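Local coordinates for putative cell surface protein (Streptococcus pyogenes, PDB 4OFQ), which probably serves in adhesion as a cell-surface protein of the antigen I/II family, represented here by its C-terminal beta-sandwich region, at residues N95-R100 and A136-A141; A114-S119 and F127-A132; T246-Q251 and G322-E327. All coordinates share one frame; numbering follows the deposited sequence.

Contact 1 (N95-R100 and A136-A141); sequences NLLEMR and AAFYKA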
loop_
_atom_site.group_PDB
_atom_site.type_symbol
_atom_site.label_atom_id
_atom_site.label_comp_id
_atom_site.label_asym_id
_atom_site.label_seq_id
_atom_site.Cartn_x
_atom_site.Cartn_y
_atom_site.Cartn_z
ATOM N N ASN A 95 15.423 13.075 20.734
ATOM C CA ASN A 95 16.166 14.324 20.869
ATOM C C ASN A 95 17.673 14.107 21.020
ATOM O O ASN A 95 18.439 15.071 21.104
ATOM C CB ASN A 95 15.627 15.154 22.034
ATOM C CG ASN A 95 14.177 15.557 21.836
ATOM O OD1 ASN A 95 13.452 15.802 22.801
ATOM N ND2 ASN A 95 13.741 15.618 20.579
ATOM N N LEU A 96 18.088 12.840 21.062
ATOM C CA LEU A 96 19.508 12.504 21.197
ATOM C C LEU A 96 20.142 12.206 19.851
ATOM O O LEU A 96 21.351 11.937 19.778
ATOM C CB LEU A 96 19.685 11.284 22.097
ATOM C CG LEU A 96 19.023 11.372 23.469
ATOM C CD1 LEU A 96 19.369 10.139 24.281
ATOM C CD2 LEU A 96 19.438 12.646 24.199
ATOM N N LEU A 97 19.320 12.239 18.797
ATOM C CA LEU A 97 19.743 11.842 17.457
ATOM C C LEU A 97 19.480 12.939 16.441
ATOM O O LEU A 97 18.381 13.508 16.401
ATOM C CB LEU A 97 18.953 10.602 16.999
ATOM C CG LEU A 97 19.019 9.354 17.880
ATOM C CD1 LEU A 97 17.955 8.362 17.434
ATOM C CD2 LEU A 97 20.402 8.728 17.791
ATOM N N GLU A 98 20.471 13.207 15.596
ATOM C CA GLU A 98 20.270 14.082 14.456
ATOM C C GLU A 98 19.494 13.289 13.428
ATOM O O GLU A 98 19.911 12.195 13.052
ATOM C CB GLU A 98 21.604 14.479 13.834
ATOM C CG GLU A 98 22.554 15.195 14.774
ATOM C CD GLU A 98 23.700 15.854 14.041
ATOM O OE1 GLU A 98 23.969 15.451 12.885
ATOM O OE2 GLU A 98 24.325 16.773 14.620
ATOM N N MET A 99 18.364 13.822 12.983
ATOM C CA MET A 99 17.617 13.188 11.903
ATOM C C MET A 99 17.917 13.918 10.600
ATOM O O MET A 99 17.583 15.095 10.460
ATOM C CB MET A 99 16.110 13.216 12.173
ATOM C CG MET A 99 15.309 12.553 11.055
ATOM S SD MET A 99 13.541 12.391 11.396
ATOM C CE MET A 99 13.512 11.723 13.039
ATOM N N ARG A 100 18.553 13.228 9.653
ATOM C CA ARG A 100 18.974 13.861 8.404
ATOM C C ARG A 100 18.337 13.179 7.202
ATOM O O ARG A 100 18.527 11.977 6.984
ATOM C CB ARG A 100 20.514 13.833 8.265
ATOM C CG ARG A 100 21.253 14.743 9.235
ATOM C CD ARG A 100 22.757 14.495 9.117
ATOM N NE ARG A 100 23.536 15.326 10.024
ATOM C CZ ARG A 100 24.248 16.381 9.641
ATOM N NH1 ARG A 100 24.282 16.741 8.360
ATOM N NH2 ARG A 100 24.922 17.077 10.542
ATOM N N ALA A 136 29.760 9.746 23.181
ATOM C CA ALA A 136 30.176 9.235 24.482
ATOM C C ALA A 136 28.973 9.029 25.407
ATOM O O ALA A 136 28.865 8.008 26.075
ATOM C CB ALA A 136 31.191 10.151 25.116
ATOM N N ALA A 137 28.062 9.993 25.443
ATOM C CA ALA A 137 26.893 9.874 26.316
ATOM C C ALA A 137 25.964 8.748 25.866
ATOM O O ALA A 137 25.426 7.996 26.690
ATOM C CB ALA A 137 26.124 11.199 26.385
ATOM N N PHE A 138 25.771 8.652 24.554
ATOM C CA PHE A 138 24.881 7.666 23.968
ATOM C C PHE A 138 25.455 6.261 24.160
ATOM O O PHE A 138 24.718 5.299 24.405
ATOM C CB PHE A 138 24.684 7.989 22.482
ATOM C CG PHE A 138 23.541 7.256 21.836
ATOM C CD1 PHE A 138 22.238 7.728 21.938
ATOM C CD2 PHE A 138 23.777 6.101 21.104
ATOM C CE1 PHE A 138 21.186 7.048 21.325
ATOM C CE2 PHE A 138 22.737 5.421 20.494
ATOM C CZ PHE A 138 21.448 5.890 20.606
ATOM N N TYR A 139 26.778 6.161 24.067
ATOM C CA TYR A 139 27.466 4.903 24.278
ATOM C C TYR A 139 27.262 4.409 25.711
ATOM O O TYR A 139 26.930 3.246 25.952
ATOM C CB TYR A 139 28.960 5.058 23.993
ATOM C CG TYR A 139 29.733 3.830 24.379
ATOM C CD1 TYR A 139 29.581 2.644 23.667
ATOM C CD2 TYR A 139 30.601 3.838 25.474
ATOM C CE1 TYR A 139 30.270 1.500 24.021
ATOM C CE2 TYR A 139 31.302 2.696 25.837
ATOM C CZ TYR A 139 31.125 1.527 25.109
ATOM O OH TYR A 139 31.803 0.386 25.456
ATOM N N LYS A 140 27.453 5.310 26.667
ATOM C CA LYS A 140 27.337 4.955 28.071
ATOM C C LYS A 140 25.896 4.592 28.451
ATOM O O LYS A 140 25.654 3.626 29.180
ATOM C CB LYS A 140 27.866 6.110 28.927
ATOM C CG LYS A 140 27.890 5.865 30.421
ATOM C CD LYS A 140 28.511 7.064 31.128
ATOM C CE LYS A 140 28.769 6.785 32.598
ATOM N NZ LYS A 140 29.274 8.008 33.284
ATOM N N ALA A 141 24.937 5.351 27.930
ATOM C CA ALA A 141 23.539 5.170 28.302
ATOM C C ALA A 141 22.875 3.957 27.654
ATOM O O ALA A 141 22.078 3.269 28.302
ATOM C CB ALA A 141 22.735 6.437 27.993
#
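L96 and F138 mark the closest backbone approach, their CA atoms 7.7 Å apart, where the 3-10 turn leading into edge strand 97-102 meets helix 135-143. The setting is a beta sandwich: strand 97-102 is an outermost strand of the mixed sheet, pairing with strand 127-132, and helix 135-143 follows that neighbour in the chain. No hydrogen bond joins 95-100 to 136-141, so the contact is apolar and rests on one aromatic ring received by two leucines. F138 leaves its helix with CG opposite the backbone N (chi1 -166°), which carries the ring across to the strand. There CD2 of L97 meets the ring obliquely, 4.0 Å from CE1 of F138 and 4.1 Å from CZ of F138, so that a single methyl branch does all the touching from the L97 side. L97 also packs on I85 of strand 80-87, in the other sheet, consistent with the ring of F138 lying at the end of the apolar interior. L96 contributes less: its CB lies 4.4 Å from CD1 of F138, while the residue as a whole remains exposed to solvent. A132, F47, V143 and the ring of Y142 also touch F138. Farther along the strand, away from the contact with the helix, E98 and R100 form a salt bridge two residues apart. OE1 of E98 lies in the guanidinium plane, at its NE-NH2 side, and takes both nitrogens, with NE of R100 2.9 Å and NH2 of R100 3.0 Å from OE1 of E98.

Contact 2 (A114-S119 and F127-A132); sequences ALIKAS and FYMWVA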
loop_
_atom_site.group_PDB
_atom_site.type_symbol
_atom_site.label_atom_id
_atom_site.label_comp_id
_atom_site.label_asym_id
_atom_site.label_seq_id
_atom_site.Cartn_x
_atom_site.Cartn_y
_atom_site.Cartn_z
ATOM N N ALA A 114 32.293 10.348 4.771
ATOM C CA ALA A 114 33.481 9.528 4.968
ATOM C C ALA A 114 33.182 8.325 5.864
ATOM O O ALA A 114 33.663 7.217 5.615
ATOM C CB ALA A 114 34.614 10.365 5.547
ATOM N N LEU A 115 32.394 8.548 6.911
ATOM C CA LEU A 115 31.939 7.464 7.781
ATOM C C LEU A 115 31.170 6.385 7.018
ATOM O O LEU A 115 31.447 5.198 7.169
ATOM C CB LEU A 115 31.088 8.009 8.932
ATOM C CG LEU A 115 31.896 8.551 10.115
ATOM C CD1 LEU A 115 30.993 9.220 11.139
ATOM C CD2 LEU A 115 32.703 7.434 10.765
ATOM N N ILE A 116 30.203 6.798 6.206
ATOM C CA ILE A 116 29.479 5.853 5.360
ATOM C C ILE A 116 30.414 5.075 4.423
ATOM O O ILE A 116 30.322 3.844 4.331
ATOM C CB ILE A 116 28.352 6.559 4.568
ATOM C CG1 ILE A 116 27.262 7.019 5.534
ATOM C CG2 ILE A 116 27.771 5.634 3.503
ATOM C CD1 ILE A 116 26.204 7.911 4.902
ATOM N N LYS A 117 31.318 5.791 3.758
ATOM C CA LYS A 117 32.265 5.189 2.811
ATOM C C LYS A 117 33.117 4.096 3.445
ATOM O O LYS A 117 33.330 3.027 2.865
ATOM C CB LYS A 117 33.208 6.254 2.237
ATOM C CG LYS A 117 32.616 7.123 1.139
ATOM C CD LYS A 117 32.853 6.526 -0.242
ATOM C CE LYS A 117 32.343 7.454 -1.343
ATOM N NZ LYS A 117 30.878 7.756 -1.217
ATOM N N ALA A 118 33.619 4.376 4.636
ATOM C CA ALA A 118 34.572 3.480 5.276
ATOM C C ALA A 118 33.886 2.335 6.017
ATOM O O ALA A 118 34.552 1.415 6.488
ATOM C CB ALA A 118 35.469 4.259 6.212
ATOM N N SER A 119 32.559 2.386 6.103
ATOM C CA SER A 119 31.811 1.419 6.912
ATOM C C SER A 119 31.554 0.068 6.238
ATOM O O SER A 119 31.316 -0.931 6.917
ATOM C CB SER A 119 30.474 2.016 7.326
ATOM O OG SER A 119 29.619 2.111 6.202
ATOM N N PHE A 127 18.001 8.499 1.444
ATOM C CA PHE A 127 17.855 7.742 2.670
ATOM C C PHE A 127 17.705 8.697 3.847
ATOM O O PHE A 127 17.955 9.897 3.713
ATOM C CB PHE A 127 19.048 6.786 2.863
ATOM C CG PHE A 127 20.386 7.470 2.926
ATOM C CD1 PHE A 127 21.074 7.784 1.761
ATOM C CD2 PHE A 127 20.986 7.753 4.159
ATOM C CE1 PHE A 127 22.343 8.400 1.825
ATOM C CE2 PHE A 127 22.255 8.361 4.229
ATOM C CZ PHE A 127 22.919 8.681 3.060
ATOM N N TYR A 128 17.237 8.178 4.978
ATOM C CA TYR A 128 17.318 8.915 6.228
ATOM C C TYR A 128 18.441 8.339 7.052
ATOM O O TYR A 128 18.684 7.130 7.025
ATOM C CB TYR A 128 16.052 8.758 7.048
ATOM C CG TYR A 128 14.932 9.660 6.629
ATOM C CD1 TYR A 128 13.990 9.234 5.701
ATOM C CD2 TYR A 128 14.816 10.944 7.163
ATOM C CE1 TYR A 128 12.939 10.070 5.318
ATOM C CE2 TYR A 128 13.775 11.780 6.786
ATOM C CZ TYR A 128 12.849 11.330 5.865
ATOM O OH TYR A 128 11.817 12.143 5.479
ATOM N N MET A 129 19.129 9.207 7.784
ATOM C CA MET A 129 20.097 8.736 8.757
ATOM C C MET A 129 19.840 9.393 10.105
ATOM O O MET A 129 19.385 10.538 10.159
ATOM C CB MET A 129 21.548 8.915 8.263
ATOM C CG MET A 129 22.011 10.344 8.035
ATOM S SD MET A 129 23.608 10.426 7.170
ATOM C CE MET A 129 24.647 9.377 8.189
ATOM N N TRP A 130 20.071 8.643 11.183
ATOM C CA TRP A 130 19.986 9.185 12.539
ATOM C C TRP A 130 21.379 9.089 13.163
ATOM O O TRP A 130 22.004 8.017 13.149
ATOM C CB TRP A 130 18.974 8.398 13.375
ATOM C CG TRP A 130 17.562 8.679 13.025
ATOM C CD1 TRP A 130 16.743 9.592 13.615
ATOM C CD2 TRP A 130 16.792 8.063 11.979
ATOM N NE1 TRP A 130 15.503 9.568 13.016
ATOM C CE2 TRP A 130 15.508 8.640 12.011
ATOM C CE3 TRP A 130 17.060 7.067 11.032
ATOM C CZ2 TRP A 130 14.490 8.269 11.118
ATOM C CZ3 TRP A 130 16.038 6.698 10.144
ATOM C CH2 TRP A 130 14.776 7.295 10.206
ATOM N N VAL A 131 21.890 10.212 13.670
ATOM C CA VAL A 131 23.264 10.271 14.171
ATOM C C VAL A 131 23.244 10.640 15.640
ATOM O O VAL A 131 22.626 11.636 16.020
ATOM C CB VAL A 131 24.102 11.328 13.406
ATOM C CG1 VAL A 131 25.553 11.377 13.940
ATOM C CG2 VAL A 131 24.072 11.044 11.902
ATOM N N ALA A 132 23.888 9.840 16.483
ATOM C CA ALA A 132 23.969 10.211 17.899
ATOM C C ALA A 132 24.684 11.557 18.062
ATOM O O ALA A 132 25.839 11.699 17.649
ATOM C CB ALA A 132 24.693 9.136 18.689
#
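I116 of helix 110-119 reaches F127 and M129 of strand 127-132, packing the helix against the outer side of the mixed sheet of the beta sandwich. The helix belongs to the connection between antiparallel neighbours 97-102 and 127-132, and folds back over the strand that follows it. The backbones stay well apart, with 10.4 Å between the CA atoms of I116 and M129, and long side chains bridge the interval.

The apolar contacts converge on one methyl group. CD1 of I116 lies 3.8 Å from CZ of F127 and meets this ring obliquely near the CZ-CE2 side. The same CD1 also approaches M129 tip to tip, at 3.9 Å from CE of M129; M129 has two conformers, so this second contact holds for one of them and is less certain. F127 holds CG between its backbone N and carbonyl carbon (chi1 59°), a torsion that swings the ring out from the strand to the isoleucine. L108, Q105 and P123 also surround I116, so that it is buried between helix, loops and sheet.

No polar bond crosses between 114-119 and 127-132. The metal chemistry lies next door: the side chain of F127 is about 5 Å from a bound calcium ion, whose site includes D69, Y70, V124 and E126. V124 and E126 belong to the short linker between helix and strand, so the apolar packing adjoins the calcium-binding linker.

Hydrogen bonding is found within 114-119. OG of S119, also hydrogen-bonded to N of I121, joins its own backbone N in gripping the carbonyl O of I116 from one face of its plane: N of S119 stands 3.2 Å from O of I116, and OG of S119 donates to that O at 2.6 Å.

Contact 3 (T246-Q251 and G322-E327); sequences THDLYQ and GDVANE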
loop_
_atom_site.group_PDB
_atom_site.type_symbol
_atom_site.label_atom_id
_atom_site.label_comp_id
_atom_site.label_asym_id
_atom_site.label_seq_id
_atom_site.Cartn_x
_atom_site.Cartn_y
_atom_site.Cartn_z
ATOM N N THR A 246 -29.517 11.404 -19.989
ATOM C CA THR A 246 -30.256 12.007 -21.096
ATOM C C THR A 246 -30.596 10.953 -22.161
ATOM O O THR A 246 -31.577 11.096 -22.894
ATOM C CB THR A 246 -29.444 13.113 -21.774
ATOM O OG1 THR A 246 -28.124 12.628 -22.054
ATOM C CG2 THR A 246 -29.334 14.335 -20.871
ATOM N N HIS A 247 -29.774 9.907 -22.248
ATOM C CA HIS A 247 -29.913 8.900 -23.309
ATOM C C HIS A 247 -30.124 7.473 -22.795
ATOM O O HIS A 247 -30.686 6.622 -23.494
ATOM C CB HIS A 247 -28.674 8.915 -24.211
ATOM C CG HIS A 247 -28.529 10.158 -25.030
ATOM N ND1 HIS A 247 -28.169 11.371 -24.482
ATOM C CD2 HIS A 247 -28.691 10.377 -26.357
ATOM C CE1 HIS A 247 -28.123 12.286 -25.435
ATOM N NE2 HIS A 247 -28.427 11.708 -26.584
ATOM N N ASP A 248 -29.646 7.206 -21.588
ATOM C CA ASP A 248 -29.720 5.865 -21.003
ATOM C C ASP A 248 -30.648 5.919 -19.804
ATOM O O ASP A 248 -30.414 6.672 -18.859
ATOM C CB ASP A 248 -28.354 5.392 -20.511
ATOM C CG ASP A 248 -27.471 4.817 -21.613
ATOM O OD1 ASP A 248 -27.965 4.549 -22.727
ATOM O OD2 ASP A 248 -26.259 4.636 -21.344
ATOM N N LEU A 249 -31.707 5.125 -19.835
ATOM C CA LEU A 249 -32.628 5.103 -18.709
ATOM C C LEU A 249 -32.422 3.818 -17.902
ATOM O O LEU A 249 -32.750 2.725 -18.370
ATOM C CB LEU A 249 -34.069 5.225 -19.210
ATOM C CG LEU A 249 -35.209 5.086 -18.195
ATOM C CD1 LEU A 249 -35.272 6.284 -17.262
ATOM C CD2 LEU A 249 -36.519 4.891 -18.924
ATOM N N TYR A 250 -31.861 3.963 -16.703
ATOM C CA TYR A 250 -31.623 2.842 -15.790
ATOM C C TYR A 250 -32.856 1.959 -15.597
ATOM O O TYR A 250 -33.959 2.455 -15.349
ATOM C CB TYR A 250 -31.133 3.360 -14.429
ATOM C CG TYR A 250 -30.880 2.286 -13.390
ATOM C CD1 TYR A 250 -29.671 1.611 -13.336
ATOM C CD2 TYR A 250 -31.844 1.969 -12.445
ATOM C CE1 TYR A 250 -29.439 0.628 -12.377
ATOM C CE2 TYR A 250 -31.620 0.991 -11.480
ATOM C CZ TYR A 250 -30.419 0.330 -11.453
ATOM O OH TYR A 250 -30.208 -0.633 -10.496
ATOM N N GLN A 251 -32.657 0.649 -15.717
ATOM C CA GLN A 251 -33.733 -0.319 -15.500
ATOM C C GLN A 251 -33.485 -1.139 -14.237
ATOM O O GLN A 251 -34.324 -1.173 -13.342
ATOM C CB GLN A 251 -33.875 -1.256 -16.700
ATOM C CG GLN A 251 -34.171 -0.547 -18.016
ATOM C CD GLN A 251 -35.525 0.120 -18.001
ATOM O OE1 GLN A 251 -36.544 -0.537 -17.769
ATOM N NE2 GLN A 251 -35.549 1.435 -18.232
ATOM N N GLY A 322 -28.324 9.995 -30.473
ATOM C CA GLY A 322 -27.075 10.706 -30.229
ATOM C C GLY A 322 -25.952 9.734 -29.890
ATOM O O GLY A 322 -26.143 8.533 -29.989
ATOM N N ASP A 323 -24.781 10.250 -29.503
ATOM C CA ASP A 323 -23.677 9.392 -29.066
ATOM C C ASP A 323 -23.825 9.235 -27.561
ATOM O O ASP A 323 -24.199 10.182 -26.876
ATOM C CB ASP A 323 -22.318 10.035 -29.389
ATOM C CG ASP A 323 -21.263 9.013 -29.839
ATOM O OD1 ASP A 323 -21.611 8.103 -30.619
ATOM O OD2 ASP A 323 -20.078 9.135 -29.427
ATOM N N VAL A 324 -23.565 8.038 -27.044
ATOM C CA VAL A 324 -23.789 7.760 -25.631
ATOM C C VAL A 324 -22.550 7.079 -25.057
ATOM O O VAL A 324 -22.175 5.989 -25.503
ATOM C CB VAL A 324 -25.021 6.828 -25.430
ATOM C CG1 VAL A 324 -25.319 6.643 -23.953
ATOM C CG2 VAL A 324 -26.233 7.377 -26.171
ATOM N N ALA A 325 -21.909 7.737 -24.091
ATOM C CA ALA A 325 -20.686 7.224 -23.487
ATOM C C ALA A 325 -20.977 6.689 -22.099
ATOM O O ALA A 325 -21.959 7.087 -21.477
ATOM C CB ALA A 325 -19.619 8.326 -23.401
ATOM N N ASN A 326 -20.107 5.799 -21.622
ATOM C CA ASN A 326 -20.132 5.379 -20.230
ATOM C C ASN A 326 -18.733 5.054 -19.720
ATOM O O ASN A 326 -17.873 4.639 -20.480
ATOM C CB ASN A 326 -21.026 4.157 -20.035
ATOM C CG ASN A 326 -21.354 3.919 -18.566
ATOM O OD1 ASN A 326 -21.546 4.879 -17.827
ATOM N N GLU A 327 -18.516 5.243 -18.426
ATOM C CA GLU A 327 -17.275 4.823 -17.780
ATOM C C GLU A 327 -17.696 4.585 -16.341
ATOM O O GLU A 327 -18.777 5.018 -15.935
ATOM C CB GLU A 327 -16.187 5.916 -17.853
ATOM C CG GLU A 327 -16.485 7.136 -17.009
ATOM C CD GLU A 327 -15.417 8.249 -17.086
ATOM O OE1 GLU A 327 -14.271 8.008 -17.548
ATOM O OE2 GLU A 327 -15.745 9.385 -16.675
HETATM O O HOH W 1 -24.304 6.107 -19.951
#
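H247, V324 and D248 bury the most surface here, with V324 set between the other two. Its two methyls divide the work. CG2 of V324 turns to the histidine, 3.5 Å from CB of H247 and 3.8 Å from CG of H247, crossing that side chain at a slant. CG1 of V324, placed opposite the backbone N by chi1 of -175°, faces the aspartate instead and comes within 3.4 Å of OD2 of D248.

The H247 ring extends past the valine to the glycine at the start of 322-327, its NE2 4.0 Å from CA of G322. The ring edge is tied back by the preceding residue: OG1 of T246 lies in the ring plane, hydrogen-bonded to ND1 of H247 at 2.7 Å. NE2 of H247 makes a further, weak hydrogen bond to O of A321. G322 has a positive phi (136°), a value common for glycine, where the histidine approaches closely.

D248 is buried, yet its carboxylate is well supplied with partners. R318 forms a salt bridge to OD1, which would probably favour the charged form, and the hydroxyl of Y219 is hydrogen-bonded to OD2. A water donates to OD2 of D248 at 2.8 Å and also to the carbonyl O of A325, at 3.0 Å, joining the two segments where no direct hydrogen bond does.

Strand 248-257 is an outermost strand of a four-stranded antiparallel sheet, while 323-332 belongs to a second sheet. Beside this junction N326 is covalently linked through CG to NZ of K195, the intramolecular isopeptide bond between strands characteristic of Gram-positive adhesin beta-sandwich domains.

Overall arrangement
Contacts 1 and 2 share one region: their centres are 14 Å apart, strands 97-102 and 127-132 pair directly through E98 with V131 and R100 with M129, and F138 packs on A132. Each sets a helix against this sheet through apolar groups alone, but contact 1 includes the exposed L96, whereas every touching residue of contact 2 is buried, near the calcium ion. The centre of contact 3 is about 65 and 61 Å from those of contacts 1 and 2, toward the C-terminal end of the chain. It is partly buried, joins strand ends and adjoining loops of two sheets without a helix, and mixes valine packing with a charged network and a bridging water.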